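Local coordinates for uncharacterized conserved protein (Sinorhizobium meliloti, PDB 4EZB), which is of unknown function but may be an oxidoreductase that binds a dinucleotide cofactor, at residues A52-L56 with R57-P61; P152-E156 with K157-L161. All blocks are in the same frame, centred on the assembly; numbering follows the deposited sequence.

Overall arrangement
Both contacts are local and lie in series along the chain, neither nested nor crossed. Strand 50-54, next to strand 26-30 in the sheet, runs out into contact 1, where 52-56 and 57-61 form the turn that leads to helix 64-73. The chain then adds strands 77-79, 90-93, 116-119 and 141-147. After the last of these comes contact 2, in which 152-156 and 157-161 close the loop between antiparallel neighbours 141-147 and 159-163. One contact thus joins strand to helix in the parallel part of the sheet, the other strand to strand near the far edge. The centres of contact 1 and contact 2 lie about 23 Å apart.

Contact 1: residues A52-L56 with R57-P61; sequences AAYDL and RFNDP
The carboxylate of D55 and the side chain of R57 meet side-on, NE and NH2 of the arginine each giving a hydrogen to one oxygen. R57 NE lies 3.1 Å from D55 OD2, and R57 NH2 lies 3.2 Å from D55 OD1. Both oxygens stay close to the guanidinium plane, yet the nitrogens rise above the carboxylate plane, and the two planes are 30° apart. A bend at chi3 (-60°) folds the arginine back over the turn to make this grip. D55 OD2 also takes the backbone N of R57 at 2.9 Å on its anti lone pair, while OD1 has a further donor in the backbone N of F32. On the packed side the CD2-CE2 edge of the F58 ring runs past D55, CD2 3.6 Å from D55 CB. F58 CE2 lies 3.3 Å from A53 O, with A53 CB further off. L67 of helix 64-73 and P78 also touch this ring, a fitting neighbourhood for phenylalanine. The outer side is looser: L56 and N59 are exposed, and N59 ND2, bonded to D80 O, lies obliquely near the Y54 ring, 4.2 Å from Y54 CE1. Two i to i+3 backbone hydrogen bonds, F58 N to D55 O (3.2 Å) and N59 N to L56 O (3.1 Å), hold the 3-10 turn. An aspartate suits the end of this second strand, where Rossmann-type folds commonly keep an acidic residue. The main-chain amides of R57 and F32, with the arginine, would probably stabilise its negative charge and fix its orientation beside what is probably the glycine-rich dinucleotide-binding turn.

Contact 2: residues P152-E156 with K157-L161; sequences PPYAE and KVPIL
A single water bridges the backbone oxygens of E156 and V158, donating to both: it stands 2.8 Å from E156 O and 2.7 Å from V158 O. It thereby joins the two segments on the way from the turn into strand 159-163. Inside the turn, two successive backbone hydrogen bonds, both weak, are nearly straight: K157 N to Y154 O at 162°, and V158 N to A155 O at the same angle. The first closes a type II' beta turn with A155 and E156 as its central pair. A155, at phi 54°, takes the first central position, where any CB is disfavoured and alanine adds nothing beyond it. Y154 uses its CB rather than its ring for the closest apolar contact, 3.8 Å from V158 CB, while P159 CD approaches over one face of the phenol ring, 4.5 Å from Y154 CD1. The branched V158 is buried and presses CG1 against A155 O. The E156 and K157 side chains leave the turn in company, their stems alongside each other. A chi1 of 84° wedges E156 CG between the two backbone arms, and the bend at chi2 turns the carboxylate back along the K157 stem. The ammonium is held chiefly by a hydrogen bond to G178 O; the long salt bridge, E156 OE2 to K157 NZ at 3.9 Å, probably adds only a loose attraction. Beyond the turn, P159 pairs with M148 and I160 with N180 and E182, which places the strand between 141-147 and 180-185, while L161 packs on A191 and L194 of helix 190-218.

Contact 1: residues A52-L56 with R57-P61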
# COMPACT_ATOMS: atom_id res chain seq x y z
N ALA A 52 34.87 19.65 -18.11
CA ALA A 52 34.99 19.16 -19.49
C ALA A 52 33.79 18.28 -19.79
O ALA A 52 33.08 17.86 -18.86
CB ALA A 52 36.28 18.39 -19.72
N ALA A 53 33.53 18.03 -21.06
CA ALA A 53 32.45 17.12 -21.42
C ALA A 53 32.75 16.37 -22.72
O ALA A 53 33.16 16.99 -23.72
CB ALA A 53 31.14 17.86 -21.53
N TYR A 54 32.58 15.05 -22.70
CA TYR A 54 32.55 14.30 -23.95
C TYR A 54 31.10 14.03 -24.36
O TYR A 54 30.26 13.61 -23.54
CB TYR A 54 33.38 13.01 -23.93
CG TYR A 54 33.15 12.18 -25.18
CD1 TYR A 54 33.74 12.53 -26.40
CD2 TYR A 54 32.28 11.08 -25.17
CE1 TYR A 54 33.50 11.79 -27.56
CE2 TYR A 54 32.04 10.34 -26.32
CZ TYR A 54 32.65 10.70 -27.50
OH TYR A 54 32.39 9.94 -28.61
N ASP A 55 30.81 14.31 -25.63
CA ASP A 55 29.51 14.04 -26.22
C ASP A 55 29.77 13.64 -27.68
O ASP A 55 30.68 14.19 -28.32
CB ASP A 55 28.61 15.27 -26.12
CG ASP A 55 27.14 14.97 -26.33
OD1 ASP A 55 26.37 15.22 -25.38
OD2 ASP A 55 26.74 14.52 -27.42
N LEU A 56 29.01 12.67 -28.18
CA LEU A 56 29.14 12.23 -29.58
C LEU A 56 28.78 13.36 -30.53
O LEU A 56 29.32 13.43 -31.64
CB LEU A 56 28.23 11.02 -29.85
CG LEU A 56 28.53 9.67 -29.19
CD1 LEU A 56 27.27 8.81 -29.12
CD2 LEU A 56 29.67 8.92 -29.89
N ARG A 57 27.86 14.22 -30.10
CA ARG A 57 27.40 15.34 -30.92
C ARG A 57 28.47 16.41 -31.14
O ARG A 57 28.34 17.24 -32.05
CB ARG A 57 26.13 15.97 -30.34
CG ARG A 57 24.93 15.04 -30.27
CD ARG A 57 23.80 15.72 -29.52
NE ARG A 57 24.18 16.07 -28.15
CZ ARG A 57 23.39 16.74 -27.29
NH1 ARG A 57 22.18 17.13 -27.68
NH2 ARG A 57 23.82 17.00 -26.05
N PHE A 58 29.52 16.41 -30.31
CA PHE A 58 30.66 17.30 -30.52
C PHE A 58 31.38 17.01 -31.85
O PHE A 58 32.15 17.84 -32.34
CB PHE A 58 31.64 17.24 -29.34
CG PHE A 58 31.24 18.08 -28.14
CD1 PHE A 58 30.81 19.40 -28.28
CD2 PHE A 58 31.31 17.54 -26.85
CE1 PHE A 58 30.44 20.17 -27.17
CE2 PHE A 58 30.93 18.30 -25.73
CZ PHE A 58 30.50 19.61 -25.89
N ASN A 59 31.07 15.85 -32.44
CA ASN A 59 31.68 15.37 -33.70
C ASN A 59 30.73 15.35 -34.90
O ASN A 59 31.13 15.01 -36.01
CB ASN A 59 32.23 13.94 -33.49
CG ASN A 59 33.37 13.90 -32.51
OD1 ASN A 59 34.33 14.67 -32.61
ND2 ASN A 59 33.28 13.00 -31.54
N ASP A 60 29.47 15.69 -34.65
CA ASP A 60 28.43 15.71 -35.68
C ASP A 60 28.36 17.10 -36.27
O ASP A 60 28.01 18.03 -35.55
CB ASP A 60 27.09 15.37 -35.03
CG ASP A 60 25.99 15.18 -36.03
OD1 ASP A 60 26.02 15.77 -37.13
OD2 ASP A 60 25.08 14.40 -35.72
N PRO A 61 28.66 17.26 -37.57
CA PRO A 61 28.63 18.61 -38.17
C PRO A 61 27.29 19.34 -37.98
O PRO A 61 27.25 20.57 -38.00
CB PRO A 61 28.88 18.33 -39.66
CG PRO A 61 29.67 17.07 -39.67
CD PRO A 61 29.09 16.24 -38.55

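Contact 2: residues P152-E156 with K157-L161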
# COMPACT_ATOMS: atom_id res chain seq x y z
N PRO A 152 16.80 20.07 -13.81
CA PRO A 152 16.49 21.48 -14.08
C PRO A 152 16.11 22.34 -12.85
O PRO A 152 16.75 23.37 -12.64
CB PRO A 152 15.33 21.39 -15.09
CG PRO A 152 15.64 20.16 -15.88
CD PRO A 152 16.35 19.21 -14.93
N PRO A 153 15.13 21.91 -12.02
CA PRO A 153 14.78 22.81 -10.91
C PRO A 153 15.84 22.95 -9.80
O PRO A 153 15.68 23.80 -8.92
CB PRO A 153 13.49 22.19 -10.33
CG PRO A 153 13.01 21.21 -11.36
CD PRO A 153 14.25 20.72 -12.06
N TYR A 154 16.91 22.14 -9.85
CA TYR A 154 17.93 22.13 -8.78
C TYR A 154 19.35 22.40 -9.24
O TYR A 154 20.19 22.83 -8.45
CB TYR A 154 17.91 20.79 -8.04
CG TYR A 154 16.63 20.52 -7.31
CD1 TYR A 154 16.50 20.83 -5.96
CD2 TYR A 154 15.54 19.95 -7.97
CE1 TYR A 154 15.32 20.58 -5.28
CE2 TYR A 154 14.35 19.69 -7.31
CZ TYR A 154 14.25 20.01 -5.96
OH TYR A 154 13.08 19.76 -5.29
N ALA A 155 19.62 22.12 -10.52
CA ALA A 155 20.98 22.16 -11.07
C ALA A 155 21.96 21.31 -10.27
O ALA A 155 21.71 20.14 -10.04
CB ALA A 155 21.46 23.60 -11.20
N GLU A 156 23.07 21.90 -9.82
CA GLU A 156 24.14 21.14 -9.17
C GLU A 156 23.86 20.69 -7.72
O GLU A 156 24.68 19.99 -7.10
CB GLU A 156 25.45 21.94 -9.22
CG GLU A 156 25.60 22.97 -8.11
CD GLU A 156 24.88 24.28 -8.38
OE1 GLU A 156 23.77 24.28 -8.95
OE2 GLU A 156 25.43 25.33 -7.99
N LYS A 157 22.70 21.08 -7.19
CA LYS A 157 22.33 20.76 -5.82
C LYS A 157 21.20 19.73 -5.80
O LYS A 157 20.61 19.44 -4.75
CB LYS A 157 21.93 22.03 -5.06
CG LYS A 157 23.01 23.09 -5.10
CD LYS A 157 22.97 23.96 -3.86
CE LYS A 157 23.96 25.10 -3.96
NZ LYS A 157 25.37 24.65 -4.17
N VAL A 158 20.89 19.21 -6.97
CA VAL A 158 20.02 18.06 -7.11
C VAL A 158 20.52 16.97 -6.15
O VAL A 158 21.76 16.72 -6.06
CB VAL A 158 19.98 17.61 -8.60
CG1 VAL A 158 21.34 17.09 -9.08
CG2 VAL A 158 18.87 16.61 -8.86
N PRO A 159 19.59 16.37 -5.38
CA PRO A 159 19.98 15.28 -4.47
C PRO A 159 20.48 14.06 -5.26
O PRO A 159 19.77 13.53 -6.13
CB PRO A 159 18.68 14.96 -3.71
CG PRO A 159 17.57 15.51 -4.56
CD PRO A 159 18.16 16.71 -5.26
N ILE A 160 21.73 13.67 -4.98
CA ILE A 160 22.31 12.45 -5.54
C ILE A 160 22.68 11.50 -4.40
O ILE A 160 23.28 11.92 -3.42
CB ILE A 160 23.52 12.77 -6.45
CG1 ILE A 160 23.04 13.52 -7.69
CG2 ILE A 160 24.26 11.50 -6.85
CD1 ILE A 160 24.11 14.17 -8.54
N LEU A 161 22.27 10.23 -4.51
CA LEU A 161 22.78 9.20 -3.63
C LEU A 161 23.96 8.48 -4.30
O LEU A 161 23.92 8.21 -5.50
CB LEU A 161 21.67 8.21 -3.28
CG LEU A 161 20.42 8.79 -2.55
CD1 LEU A 161 19.46 7.70 -2.10
CD2 LEU A 161 20.79 9.68 -1.36
O HOH W 1 24.38 17.37 -6.32